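Local coordinates for protein CG8862 (Drosophila melanogaster, PDB 3ISM) that is the endonuclease EndoG of the DNA/RNA non-specific endonuclease family, a magnesium-dependent nuclease that probably cuts both DNA and RNA and is inhibited here by EndoGI, at the interface of chains A and C, the interface of chains B and A and the interface of chains B and C. Residues are numbered along the deposited sequence; one frame, centred on the assembly and turned at random. Chains: chain A/B, CG8862; chain C, CG4930.

Contact 1: the interface of chains A and C. Residues chain A 75, 98-99, 134; chain C 329-330, 332.
Strand 98-101 of chain A, the loop at A:Phe75 and A:Arg134, just after helix 129-133, meet a loop of the inhibitor at C:Ser329, C:Asp330 and C:Tyr332. The carboxylate of C:Asp330 takes the side-on grip of A:Arg99, whose guanidinium lies nearly coplanar with it, 28° between the planes. NH2 of A:Arg99 gives a hydrogen bond and salt bridge to OD2 of C:Asp330 at 2.9 Å, on the syn lone pair. Oxygen OD1 of C:Asp330 is held twice: by NE of A:Arg99 on the syn side (3.1 Å), and by the backbone N of A:Arg99 on the anti side (2.9 Å). The C:Asp330 side chain points into strand 98-101 because its CG sits between the backbone N and the carbonyl carbon (chi1 71°). A:Phe75 backs the grip, its CD2 over the centre of the A:Arg99 guanidinium. Water 1 joins the carbonyl O of A:Arg99 (2.7 Å) to that of C:Asp330.

Alongside, A:Asp98 CG packs on CB of C:Asp330 at 3.2 Å. Its carboxylate is tied side-on by A:Arg134, with NE meeting OD2 of A:Asp98 almost straight, at 179°. The carbonyl O of C:Ser329 lies over the centre of the A:Arg134 guanidinium, 3.4 Å from CZ. A:Asp98 and A:Arg99 open the DRGH motif, and the contact centre lies about 7 Å from its predicted proton acceptor, A:His101, placing the inhibitor loop beside the active site, where it probably blocks nucleic acid.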
ATOM      1  N   PHE A  75       2.007  26.446   1.933  1.00 33.24           N
ATOM      2  CA  PHE A  75       1.649  25.058   2.161  1.00 32.60           C
ATOM      3  C   PHE A  75       0.676  24.993   3.339  1.00 32.69           C
ATOM      4  O   PHE A  75       0.957  25.520   4.417  1.00 32.91           O
ATOM      5  CB  PHE A  75       2.904  24.233   2.445  1.00 32.15           C
ATOM      6  CG  PHE A  75       3.890  24.193   1.296  1.00 31.14           C
ATOM      7  CD1 PHE A  75       3.735  23.284   0.265  1.00 30.55           C
ATOM      8  CD2 PHE A  75       4.976  25.049   1.264  1.00 29.86           C
ATOM      9  CE1 PHE A  75       4.638  23.231  -0.783  1.00 30.80           C
ATOM     10  CE2 PHE A  75       5.884  25.006   0.218  1.00 30.68           C
ATOM     11  CZ  PHE A  75       5.715  24.094  -0.808  1.00 30.45           C
ATOM     12  N   ASP A  98      11.290  17.503   1.061  1.00 30.00           N
ATOM     13  CA  ASP A  98      10.547  18.658   0.616  1.00 29.20           C
ATOM     14  C   ASP A  98       9.072  18.263   0.590  1.00 28.97           C
ATOM     15  O   ASP A  98       8.756  17.090   0.411  1.00 28.38           O
ATOM     16  CB  ASP A  98      10.965  18.996  -0.818  1.00 29.13           C
ATOM     17  CG  ASP A  98      12.191  19.868  -0.892  1.00 29.13           C
ATOM     18  OD1 ASP A  98      12.877  20.067   0.136  1.00 29.77           O
ATOM     19  OD2 ASP A  98      12.463  20.371  -2.002  1.00 27.60           O
ATOM     20  N   ARG A  99       8.181  19.241   0.746  1.00 28.42           N
ATOM     21  CA  ARG A  99       6.776  19.065   0.380  1.00 28.08           C
ATOM     22  C   ARG A  99       6.698  19.166  -1.138  1.00 28.27           C
ATOM     23  O   ARG A  99       6.752  20.278  -1.716  1.00 28.31           O
ATOM     24  CB  ARG A  99       5.899  20.143   1.028  1.00 28.04           C
ATOM     25  CG  ARG A  99       5.913  20.112   2.544  1.00 27.10           C
ATOM     26  CD  ARG A  99       5.493  21.429   3.151  1.00 25.26           C
ATOM     27  NE  ARG A  99       6.553  22.422   3.055  1.00 28.49           N
ATOM     28  CZ  ARG A  99       6.619  23.542   3.776  1.00 28.71           C
ATOM     29  NH1 ARG A  99       5.685  23.826   4.678  1.00 26.73           N
ATOM     30  NH2 ARG A  99       7.634  24.377   3.598  1.00 28.05           N
ATOM     31  N   ARG A 134      13.794  19.828  -6.592  1.00 26.45           N
ATOM     32  CA  ARG A 134      14.267  21.144  -7.028  1.00 27.42           C
ATOM     33  C   ARG A 134      15.051  21.092  -8.331  1.00 27.34           C
ATOM     34  O   ARG A 134      15.320  22.123  -8.933  1.00 27.53           O
ATOM     35  CB  ARG A 134      15.108  21.816  -5.936  1.00 26.84           C
ATOM     36  CG  ARG A 134      14.406  21.869  -4.582  1.00 28.23           C
ATOM     37  CD  ARG A 134      15.213  22.646  -3.530  1.00 28.42           C
ATOM     38  NE  ARG A 134      14.774  22.239  -2.195  1.00 30.55           N
ATOM     39  CZ  ARG A 134      15.322  22.644  -1.054  1.00 28.44           C
ATOM     40  NH1 ARG A 134      14.847  22.197   0.102  1.00 27.21           N
ATOM     41  NH2 ARG A 134      16.339  23.482  -1.067  1.00 28.33           N
TER
ATOM     42  N   SER C 329      15.330  26.436   0.431  1.00 29.72           N
ATOM     43  CA  SER C 329      13.904  26.237   0.711  1.00 28.81           C
ATOM     44  C   SER C 329      13.121  25.431  -0.351  1.00 28.12           C
ATOM     45  O   SER C 329      13.429  25.483  -1.551  1.00 27.67           O
ATOM     46  CB  SER C 329      13.250  27.598   0.929  1.00 28.62           C
ATOM     47  OG  SER C 329      11.846  27.523   0.860  1.00 29.37           O
ATOM     48  N   ASP C 330      12.099  24.706   0.108  1.00 26.92           N
ATOM     49  CA  ASP C 330      11.242  23.932  -0.784  1.00 25.84           C
ATOM     50  C   ASP C 330      10.111  24.759  -1.380  1.00 25.90           C
ATOM     51  O   ASP C 330       9.249  24.231  -2.076  1.00 25.95           O
ATOM     52  CB  ASP C 330      10.728  22.636  -0.116  1.00 25.68           C
ATOM     53  CG  ASP C 330       9.687  22.869   0.981  1.00 23.95           C
ATOM     54  OD1 ASP C 330       9.150  21.850   1.478  1.00 23.17           O
ATOM     55  OD2 ASP C 330       9.401  24.030   1.359  1.00 21.81           O
ATOM     56  N   TYR C 332      10.862  26.806  -3.575  1.00 26.22           N
ATOM     57  CA  TYR C 332      11.480  27.109  -4.857  1.00 27.29           C
ATOM     58  C   TYR C 332      12.122  25.902  -5.568  1.00 27.54           C
ATOM     59  O   TYR C 332      12.419  24.883  -4.938  1.00 27.83           O
ATOM     60  CB  TYR C 332      12.539  28.198  -4.660  1.00 27.69           C
ATOM     61  CG  TYR C 332      12.069  29.366  -3.825  1.00 28.90           C
ATOM     62  CD1 TYR C 332      12.352  29.432  -2.457  1.00 29.05           C
ATOM     63  CD2 TYR C 332      11.308  30.385  -4.392  1.00 29.56           C
ATOM     64  CE1 TYR C 332      11.931  30.507  -1.688  1.00 29.21           C
ATOM     65  CE2 TYR C 332      10.873  31.461  -3.625  1.00 30.20           C
ATOM     66  CZ  TYR C 332      11.184  31.514  -2.277  1.00 29.10           C
ATOM     67  OH  TYR C 332      10.740  32.574  -1.521  1.00 28.95           O
TER
HETATM   68  O   HOH W   1       8.328  21.986  -3.051  1.00 22.36           O

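Contact 2: the interface of chains B and A. Residues chain B 46, 48, 85; chain A 232-234, 236.
B:Arg48 reaches the carbonyl of A:Arg233 across the two-fold interface between two copies of EndoG, a DNA/RNA non-specific endonuclease that forms homodimers. The grip is end-on: NH1 (2.9 Å) and NH2 (2.7 Å) of B:Arg48 both give hydrogen bonds to the one backbone O of A:Arg233, which lies close to the guanidinium plane. NH1 approaches nearly along the C=O axis, at 167°, whereas NH2 stands well above the carbonyl plane. Both bonds are bent at the hydrogen. A turn at chi2 of B:Arg48 (75°) carries the chain toward helix 228-235, whose last residues, with the negative end of the helix dipole, could favour the cationic group.

A:Arg233 meets B:Arg48 through its backbone carbonyl, with its aliphatic CG flanking NH2 at 3.9 Å; its guanidinium extends away, leaving NH1 6.0 Å from NH2 of B:Arg48. A:Ser234, next in the helix, offers its carbonyl O to CG of B:Arg46, a van der Waals contact at 3.8 Å.

Beside the B:Arg48-A:Arg233 bonds, the ring of B:Phe85, from the 3-10 helix 83-85, presents its edge to the A:Glu232 peptide. Its CE1 also packs on CA of A:Gly236 at 3.5 Å. The same CA of A:Gly236, just beyond the helix end, lies 3.7 Å from CA of B:Arg46, bringing the two backbones directly together.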
ATOM      1  N   ARG B  46      -2.909  -2.394  -6.273  1.00 30.62           N
ATOM      2  CA  ARG B  46      -1.490  -2.183  -6.051  0.50 31.19           C
ATOM      3  C   ARG B  46      -0.897  -3.313  -5.224  1.00 31.43           C
ATOM      4  O   ARG B  46       0.215  -3.767  -5.500  1.00 30.48           O
ATOM      5  CB  ARG B  46      -1.203  -0.826  -5.387  0.50 31.27           C
ATOM      6  CG  ARG B  46       0.305  -0.611  -5.185  0.50 31.83           C
ATOM      7  CD  ARG B  46       0.664   0.781  -4.756  0.50 32.26           C
ATOM      8  NE  ARG B  46       0.189   1.091  -3.412  0.50 32.80           N
ATOM      9  CZ  ARG B  46       0.777   0.704  -2.283  0.50 32.84           C
ATOM     10  NH1 ARG B  46       1.877  -0.028  -2.285  0.50 33.48           N
ATOM     11  NH2 ARG B  46       0.258   1.062  -1.137  0.50 32.46           N
ATOM     12  N   ARG B  48      -2.582  -6.375  -4.643  1.00 30.64           N
ATOM     13  CA  ARG B  48      -3.087  -7.699  -5.104  1.00 30.08           C
ATOM     14  C   ARG B  48      -3.761  -8.490  -3.955  1.00 29.30           C
ATOM     15  O   ARG B  48      -3.708  -9.736  -3.931  1.00 28.28           O
ATOM     16  CB  ARG B  48      -2.003  -8.571  -5.788  1.00 29.82           C
ATOM     17  CG  ARG B  48      -1.477  -8.072  -7.171  1.00 32.72           C
ATOM     18  CD  ARG B  48      -0.520  -6.879  -7.009  1.00 35.05           C
ATOM     19  NE  ARG B  48       0.487  -6.760  -8.063  1.00 36.95           N
ATOM     20  CZ  ARG B  48       0.660  -5.688  -8.836  1.00 35.80           C
ATOM     21  NH1 ARG B  48      -0.127  -4.626  -8.713  1.00 34.23           N
ATOM     22  NH2 ARG B  48       1.630  -5.685  -9.743  1.00 36.65           N
ATOM     23  N   PHE B  85      -3.290  -7.260 -12.076  1.00 29.48           N
ATOM     24  CA  PHE B  85      -3.485  -7.081 -10.622  1.00 29.62           C
ATOM     25  C   PHE B  85      -4.051  -8.322  -9.932  1.00 29.62           C
ATOM     26  O   PHE B  85      -4.396  -8.308  -8.748  1.00 30.20           O
ATOM     27  CB  PHE B  85      -4.386  -5.871 -10.359  1.00 29.71           C
ATOM     28  CG  PHE B  85      -4.066  -4.677 -11.231  1.00 29.59           C
ATOM     29  CD1 PHE B  85      -2.780  -4.116 -11.231  1.00 29.00           C
ATOM     30  CD2 PHE B  85      -5.033  -4.125 -12.045  1.00 28.87           C
ATOM     31  CE1 PHE B  85      -2.484  -3.041 -12.035  1.00 29.05           C
ATOM     32  CE2 PHE B  85      -4.746  -3.025 -12.851  1.00 29.56           C
ATOM     33  CZ  PHE B  85      -3.472  -2.478 -12.840  1.00 28.77           C
TER
ATOM     34  N   GLU A 232       1.692   0.865 -14.854  1.00 29.91           N
ATOM     35  CA  GLU A 232       0.372   0.364 -14.498  1.00 30.60           C
ATOM     36  C   GLU A 232       0.455  -0.823 -13.551  1.00 30.78           C
ATOM     37  O   GLU A 232      -0.222  -0.871 -12.537  1.00 30.97           O
ATOM     38  CB  GLU A 232      -0.400  -0.011 -15.768  1.00 30.31           C
ATOM     39  CG  GLU A 232      -0.805   1.231 -16.567  1.00 32.13           C
ATOM     40  CD  GLU A 232      -1.580   0.944 -17.829  1.00 31.85           C
ATOM     41  OE1 GLU A 232      -1.271  -0.051 -18.502  1.00 34.52           O
ATOM     42  OE2 GLU A 232      -2.493   1.731 -18.161  1.00 34.36           O
ATOM     43  N   ARG A 233       1.313  -1.771 -13.877  1.00 31.52           N
ATOM     44  CA  ARG A 233       1.469  -2.956 -13.061  1.00 32.43           C
ATOM     45  C   ARG A 233       1.981  -2.594 -11.665  1.00 32.22           C
ATOM     46  O   ARG A 233       1.475  -3.111 -10.659  1.00 31.31           O
ATOM     47  CB  ARG A 233       2.428  -3.920 -13.766  1.00 32.69           C
ATOM     48  CG  ARG A 233       2.061  -5.367 -13.633  1.00 35.05           C
ATOM     49  CD  ARG A 233       3.076  -6.216 -14.362  1.00 38.14           C
ATOM     50  NE  ARG A 233       2.683  -6.582 -15.725  1.00 39.28           N
ATOM     51  CZ  ARG A 233       2.021  -7.703 -16.019  1.00 39.65           C
ATOM     52  NH1 ARG A 233       1.643  -8.527 -15.038  1.00 40.03           N
ATOM     53  NH2 ARG A 233       1.719  -7.997 -17.276  1.00 36.45           N
ATOM     54  N   SER A 234       2.960  -1.686 -11.598  1.00 32.19           N
ATOM     55  CA  SER A 234       3.495  -1.232 -10.299  1.00 32.26           C
ATOM     56  C   SER A 234       2.530  -0.365  -9.504  1.00 32.05           C
ATOM     57  O   SER A 234       2.522  -0.415  -8.267  1.00 32.44           O
ATOM     58  CB  SER A 234       4.792  -0.464 -10.499  1.00 32.10           C
ATOM     59  OG  SER A 234       5.815  -1.338 -10.934  1.00 34.77           O
ATOM     60  N   GLY A 236      -0.887  -0.248  -9.637  1.00 30.24           N
ATOM     61  CA  GLY A 236      -2.233  -0.748  -9.379  1.00 29.85           C
ATOM     62  C   GLY A 236      -3.260   0.194  -9.980  1.00 29.99           C
ATOM     63  O   GLY A 236      -4.321   0.392  -9.422  1.00 30.10           O
TER

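Contact 3: the interface of chains B and C. Residues chain B 70, 138, 145; chain C 146-148, 150-151.
Salt bridges centre on B:Arg70, which meets C:Asp151 tip to tip. Its NH2 reaches OD2 of C:Asp151 at 2.7 Å, on the syn side and in the guanidinium plane, although the two planes are turned 42° apart. A longer ionic pair joins NH1 of B:Arg70 to OD1 of C:Asp148 at 3.9 Å.

Beyond the salt bridges, the same NH2 of B:Arg70 also gives a hydrogen bond to the carbonyl O of C:Leu146 (3.1 Å). The amide of B:Asn138, with CG anti to the backbone N (chi1 -176°), stacks on the carboxylate of C:Asp148 and directs ND2 onto OD2 of C:Asp150 at 3.1 Å, from above that carboxylate's plane.

Waters fill in around these bonds. Water 3 joins NE of B:Arg70 to the carbonyl of C:Leu146, water 4 links NH1 to the carboxylates of C:Asp148 and C:Asp151, and water 2 lies between OD1 of B:Asn138 and OD1 of C:Asp148.

Within the inhibitor, backbone N of C:Asp148 bonds OD2 of C:Asp151 (3.0 Å), and N of C:Asp150 bonds OD2 of C:Asp148 (2.9 Å), which probably helps hold this acidic loop in shape. The loop lies between helix 124-132 and the 3-10 helix 156-158 of the inhibitor, facing the nuclease's 3-10 helix 70-72 and helix 136-146.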
ATOM      1  N   ARG B  70     -17.537 -27.413   2.420  1.00 36.08           N
ATOM      2  CA  ARG B  70     -16.345 -26.594   2.160  1.00 35.73           C
ATOM      3  C   ARG B  70     -15.285 -27.334   1.351  1.00 35.52           C
ATOM      4  O   ARG B  70     -14.494 -26.700   0.641  1.00 35.59           O
ATOM      5  CB  ARG B  70     -15.723 -26.068   3.461  1.00 35.22           C
ATOM      6  CG  ARG B  70     -14.755 -24.902   3.238  1.00 35.71           C
ATOM      7  CD  ARG B  70     -13.967 -24.495   4.493  1.00 35.92           C
ATOM      8  NE  ARG B  70     -12.865 -25.412   4.814  1.00 35.82           N
ATOM      9  CZ  ARG B  70     -12.625 -25.932   6.025  1.00 36.73           C
ATOM     10  NH1 ARG B  70     -13.411 -25.642   7.060  1.00 35.87           N
ATOM     11  NH2 ARG B  70     -11.583 -26.741   6.213  1.00 36.24           N
ATOM     12  N   ASN B 138      -8.170 -18.118  12.972  1.00 28.00           N
ATOM     13  CA  ASN B 138      -9.381 -18.947  13.035  1.00 28.01           C
ATOM     14  C   ASN B 138     -10.131 -18.828  14.366  1.00 27.92           C
ATOM     15  O   ASN B 138     -11.356 -18.803  14.390  1.00 28.92           O
ATOM     16  CB  ASN B 138      -9.052 -20.427  12.733  1.00 28.01           C
ATOM     17  CG  ASN B 138     -10.310 -21.306  12.703  1.00 30.68           C
ATOM     18  OD1 ASN B 138     -11.218 -21.069  11.915  1.00 32.05           O
ATOM     19  ND2 ASN B 138     -10.376 -22.286  13.593  1.00 31.30           N
ATOM     20  N   ARG B 145     -18.227 -15.514  14.786  1.00 27.80           N
ATOM     21  CA  ARG B 145     -19.395 -16.370  14.507  1.00 29.13           C
ATOM     22  C   ARG B 145     -20.222 -16.663  15.763  1.00 29.91           C
ATOM     23  O   ARG B 145     -21.458 -16.638  15.719  1.00 30.73           O
ATOM     24  CB  ARG B 145     -18.975 -17.689  13.840  1.00 28.89           C
ATOM     25  CG  ARG B 145     -18.550 -17.545  12.406  1.00 29.41           C
ATOM     26  CD  ARG B 145     -18.464 -18.894  11.710  1.00 30.43           C
ATOM     27  NE  ARG B 145     -17.304 -19.656  12.160  1.00 31.98           N
ATOM     28  CZ  ARG B 145     -16.081 -19.565  11.637  1.00 32.58           C
ATOM     29  NH1 ARG B 145     -15.841 -18.754  10.606  1.00 30.63           N
ATOM     30  NH2 ARG B 145     -15.097 -20.295  12.141  1.00 31.66           N
TER
ATOM     31  N   LEU C 146      -5.878 -25.630   3.266  1.00 25.55           N
ATOM     32  CA  LEU C 146      -7.248 -26.053   2.993  0.50 26.23           C
ATOM     33  C   LEU C 146      -7.966 -26.503   4.255  1.00 26.45           C
ATOM     34  O   LEU C 146      -9.151 -26.827   4.214  1.00 26.65           O
ATOM     35  CB  LEU C 146      -7.267 -27.173   1.957  0.50 26.31           C
ATOM     36  CG  LEU C 146      -7.037 -26.652   0.541  0.50 27.41           C
ATOM     37  CD1 LEU C 146      -5.567 -26.672   0.129  0.50 26.54           C
ATOM     38  CD2 LEU C 146      -7.848 -27.460  -0.400  0.50 27.92           C
ATOM     39  N   PHE C 147      -7.237 -26.514   5.377  1.00 26.22           N
ATOM     40  CA  PHE C 147      -7.765 -26.973   6.649  1.00 26.65           C
ATOM     41  C   PHE C 147      -7.465 -25.954   7.764  1.00 26.88           C
ATOM     42  O   PHE C 147      -6.625 -25.053   7.606  1.00 26.30           O
ATOM     43  CB  PHE C 147      -7.154 -28.338   7.026  1.00 26.87           C
ATOM     44  CG  PHE C 147      -7.380 -29.446   6.006  1.00 27.33           C
ATOM     45  CD1 PHE C 147      -6.535 -29.595   4.907  1.00 28.34           C
ATOM     46  CD2 PHE C 147      -8.407 -30.377   6.185  1.00 27.34           C
ATOM     47  CE1 PHE C 147      -6.728 -30.637   3.967  1.00 27.37           C
ATOM     48  CE2 PHE C 147      -8.604 -31.422   5.270  1.00 28.88           C
ATOM     49  CZ  PHE C 147      -7.758 -31.552   4.152  1.00 27.34           C
ATOM     50  N   ASP C 148      -8.167 -26.094   8.887  1.00 26.96           N
ATOM     51  CA  ASP C 148      -7.940 -25.250  10.072  1.00 27.30           C
ATOM     52  C   ASP C 148      -8.152 -26.059  11.367  1.00 27.33           C
ATOM     53  O   ASP C 148      -8.442 -27.258  11.315  1.00 27.29           O
ATOM     54  CB  ASP C 148      -8.811 -23.987  10.053  1.00 27.14           C
ATOM     55  CG  ASP C 148     -10.318 -24.292  10.124  1.00 27.57           C
ATOM     56  OD1 ASP C 148     -11.087 -23.579   9.442  1.00 28.26           O
ATOM     57  OD2 ASP C 148     -10.734 -25.230  10.842  1.00 26.10           O
ATOM     58  N   ASP C 150     -10.484 -26.253  13.544  1.00 28.71           N
ATOM     59  CA  ASP C 150     -11.813 -26.802  13.853  1.00 29.07           C
ATOM     60  C   ASP C 150     -12.102 -28.091  13.085  1.00 28.72           C
ATOM     61  O   ASP C 150     -13.057 -28.794  13.395  1.00 28.07           O
ATOM     62  CB  ASP C 150     -12.925 -25.766  13.635  1.00 29.35           C
ATOM     63  CG  ASP C 150     -12.859 -24.619  14.629  1.00 30.57           C
ATOM     64  OD1 ASP C 150     -12.453 -24.860  15.789  1.00 32.15           O
ATOM     65  OD2 ASP C 150     -13.209 -23.476  14.255  1.00 32.17           O
ATOM     66  N   ASP C 151     -11.273 -28.396  12.089  1.00 28.79           N
ATOM     67  CA  ASP C 151     -11.376 -29.671  11.360  1.00 29.08           C
ATOM     68  C   ASP C 151     -10.858 -30.820  12.214  1.00 29.15           C
ATOM     69  O   ASP C 151     -10.022 -30.617  13.087  1.00 29.60           O
ATOM     70  CB  ASP C 151     -10.604 -29.608  10.036  1.00 29.11           C
ATOM     71  CG  ASP C 151     -11.220 -28.617   9.054  1.00 30.98           C
ATOM     72  OD1 ASP C 151     -12.474 -28.502   9.023  1.00 31.37           O
ATOM     73  OD2 ASP C 151     -10.457 -27.939   8.334  1.00 30.86           O
TER
HETATM   74  O   HOH W   2     -10.506 -21.148   9.169  1.00 24.07           O
HETATM   75  O   HOH W   3     -10.761 -25.252   2.779  1.00 24.13           O
HETATM   76  O   HOH W   4     -13.252 -26.346   9.774  1.00 28.89           O

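Contact 4: the interface of chains B and C. Residues chain B 76-77, 89; chain C 49-50, 52.
B:Gln77 holds one carboxylate oxygen of C:Asp52 between two of its own N-H groups. The backbone N (3.2 Å) and the side-chain NE2 (3.1 Å) both donate to OD2 of C:Asp52, reaching it from opposite faces of the carboxylate plane. The side chain can curl round this oxygen because CG of B:Gln77 lies between its backbone N and carbonyl carbon (chi1 78°), with the chain extended beyond. The amide and carboxylate planes stand 73° apart, and neither donor lies in the carboxylate plane. NE2 also makes a weak bond to the carbonyl O of C:Val50 (2.9 Å), while the amide oxygen OE1 of B:Gln77 touches the methyl CG2 of C:Ile49 at 3.7 Å.

Outside this core, CB of B:Lys76 packs against OD2 of C:Asp52 at 3.8 Å. Water 6 bridges the same oxygen to the carbonyl O of B:Gln77 (2.8 Å). On the other carboxylate oxygen, OD1, water 5 is shared with the backbone N of B:Asn89, which gives to it at 2.9 Å.

C:Asp52 is the first residue of the long inhibitor helix 52-75, with C:Ile49 and C:Val50 in the loop leading into it. On the nuclease, a loop and the start of helix 89-92 receive it; the centre of the contact lies about 15 Å from B:His101, the predicted proton acceptor.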
ATOM      1  N   LYS B  76      -9.370 -20.160  -6.635  1.00 30.85           N
ATOM      2  CA  LYS B  76      -9.321 -19.798  -8.055  1.00 31.09           C
ATOM      3  C   LYS B  76      -9.091 -18.315  -8.294  1.00 30.65           C
ATOM      4  O   LYS B  76      -9.521 -17.473  -7.502  1.00 30.35           O
ATOM      5  CB  LYS B  76     -10.574 -20.275  -8.799  1.00 32.18           C
ATOM      6  CG  LYS B  76     -11.901 -19.771  -8.250  1.00 33.07           C
ATOM      7  CD  LYS B  76     -13.054 -20.699  -8.675  1.00 36.66           C
ATOM      8  CE  LYS B  76     -14.343 -20.379  -7.900  1.00 38.74           C
ATOM      9  NZ  LYS B  76     -14.110 -20.282  -6.406  1.00 37.20           N
ATOM     10  N   GLN B  77      -8.389 -18.002  -9.378  1.00 29.99           N
ATOM     11  CA  GLN B  77      -8.183 -16.616  -9.768  1.00 30.41           C
ATOM     12  C   GLN B  77      -9.517 -15.923 -10.093  1.00 30.47           C
ATOM     13  O   GLN B  77     -10.484 -16.552 -10.550  1.00 30.89           O
ATOM     14  CB  GLN B  77      -7.211 -16.503 -10.938  1.00 29.79           C
ATOM     15  CG  GLN B  77      -7.821 -16.831 -12.274  1.00 30.89           C
ATOM     16  CD  GLN B  77      -6.772 -16.974 -13.337  1.00 33.16           C
ATOM     17  OE1 GLN B  77      -6.295 -15.980 -13.888  1.00 32.60           O
ATOM     18  NE2 GLN B  77      -6.376 -18.216 -13.612  1.00 34.75           N
ATOM     19  N   ASN B  89      -2.493 -18.705  -7.816  1.00 27.60           N
ATOM     20  CA  ASN B  89      -1.978 -19.784  -6.965  1.00 27.78           C
ATOM     21  C   ASN B  89      -0.445 -19.940  -6.994  1.00 28.03           C
ATOM     22  O   ASN B  89       0.169 -20.195  -5.947  1.00 27.06           O
ATOM     23  CB  ASN B  89      -2.666 -21.113  -7.312  1.00 27.80           C
ATOM     24  CG  ASN B  89      -4.083 -21.180  -6.751  1.00 27.48           C
ATOM     25  OD1 ASN B  89      -4.337 -20.686  -5.659  1.00 25.28           O
ATOM     26  ND2 ASN B  89      -5.003 -21.764  -7.503  1.00 26.52           N
TER
ATOM     27  N   ILE C  49      -0.681 -16.855 -17.361  1.00 31.82           N
ATOM     28  CA  ILE C  49      -2.096 -16.931 -16.985  1.00 31.76           C
ATOM     29  C   ILE C  49      -2.830 -18.021 -17.769  1.00 31.88           C
ATOM     30  O   ILE C  49      -2.891 -17.992 -19.002  1.00 31.56           O
ATOM     31  CB  ILE C  49      -2.818 -15.563 -17.086  1.00 31.67           C
ATOM     32  CG1 ILE C  49      -2.339 -14.639 -15.962  1.00 30.95           C
ATOM     33  CG2 ILE C  49      -4.348 -15.742 -17.003  1.00 31.50           C
ATOM     34  CD1 ILE C  49      -2.835 -13.219 -16.086  1.00 29.28           C
ATOM     35  N   VAL C  50      -3.358 -18.982 -17.014  1.00 31.85           N
ATOM     36  CA  VAL C  50      -4.028 -20.167 -17.538  1.00 32.20           C
ATOM     37  C   VAL C  50      -5.355 -20.352 -16.787  1.00 31.69           C
ATOM     38  O   VAL C  50      -5.444 -20.064 -15.585  1.00 31.65           O
ATOM     39  CB  VAL C  50      -3.130 -21.432 -17.353  1.00 32.59           C
ATOM     40  CG1 VAL C  50      -3.852 -22.716 -17.787  1.00 33.15           C
ATOM     41  CG2 VAL C  50      -1.811 -21.282 -18.139  1.00 33.10           C
ATOM     42  N   ASP C  52      -7.945 -21.909 -14.551  1.00 28.60           N
ATOM     43  CA  ASP C  52      -7.753 -22.763 -13.372  0.50 28.25           C
ATOM     44  C   ASP C  52      -8.280 -24.174 -13.612  1.00 28.17           C
ATOM     45  O   ASP C  52      -7.734 -25.118 -13.055  1.00 28.30           O
ATOM     46  CB  ASP C  52      -8.412 -22.173 -12.112  0.50 28.25           C
ATOM     47  CG  ASP C  52      -7.856 -20.812 -11.735  0.50 27.79           C
ATOM     48  OD1 ASP C  52      -6.759 -20.721 -11.141  0.50 26.88           O
ATOM     49  OD2 ASP C  52      -8.550 -19.824 -12.023  0.50 28.48           O
TER
HETATM   50  O   HOH W   5      -4.091 -19.338 -10.207  1.00 18.94           O
HETATM   51  O   HOH W   6     -11.035 -18.859 -12.107  1.00 31.12           O

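One EndoGI chain reaches both nuclease copies: contact 1 lies on chain A, contacts 3 and 4 on chain B, and contact 2 joins the two copies. Contacts 1 and 3 are about 53 Å apart between the centres of their C-alpha atoms, and contacts 3 and 4 about 23 Å. The inhibitor loops of contacts 1 and 3 resemble each other in sequence, C:Tyr332 aligning with C:Phe147, which suggests related binding elements serving the two copies. Between the same centres, contact 2 is about 29 Å from contact 1 and 17 Å from contact 4. The dimer interface is intact, with the inhibitor bound away from it.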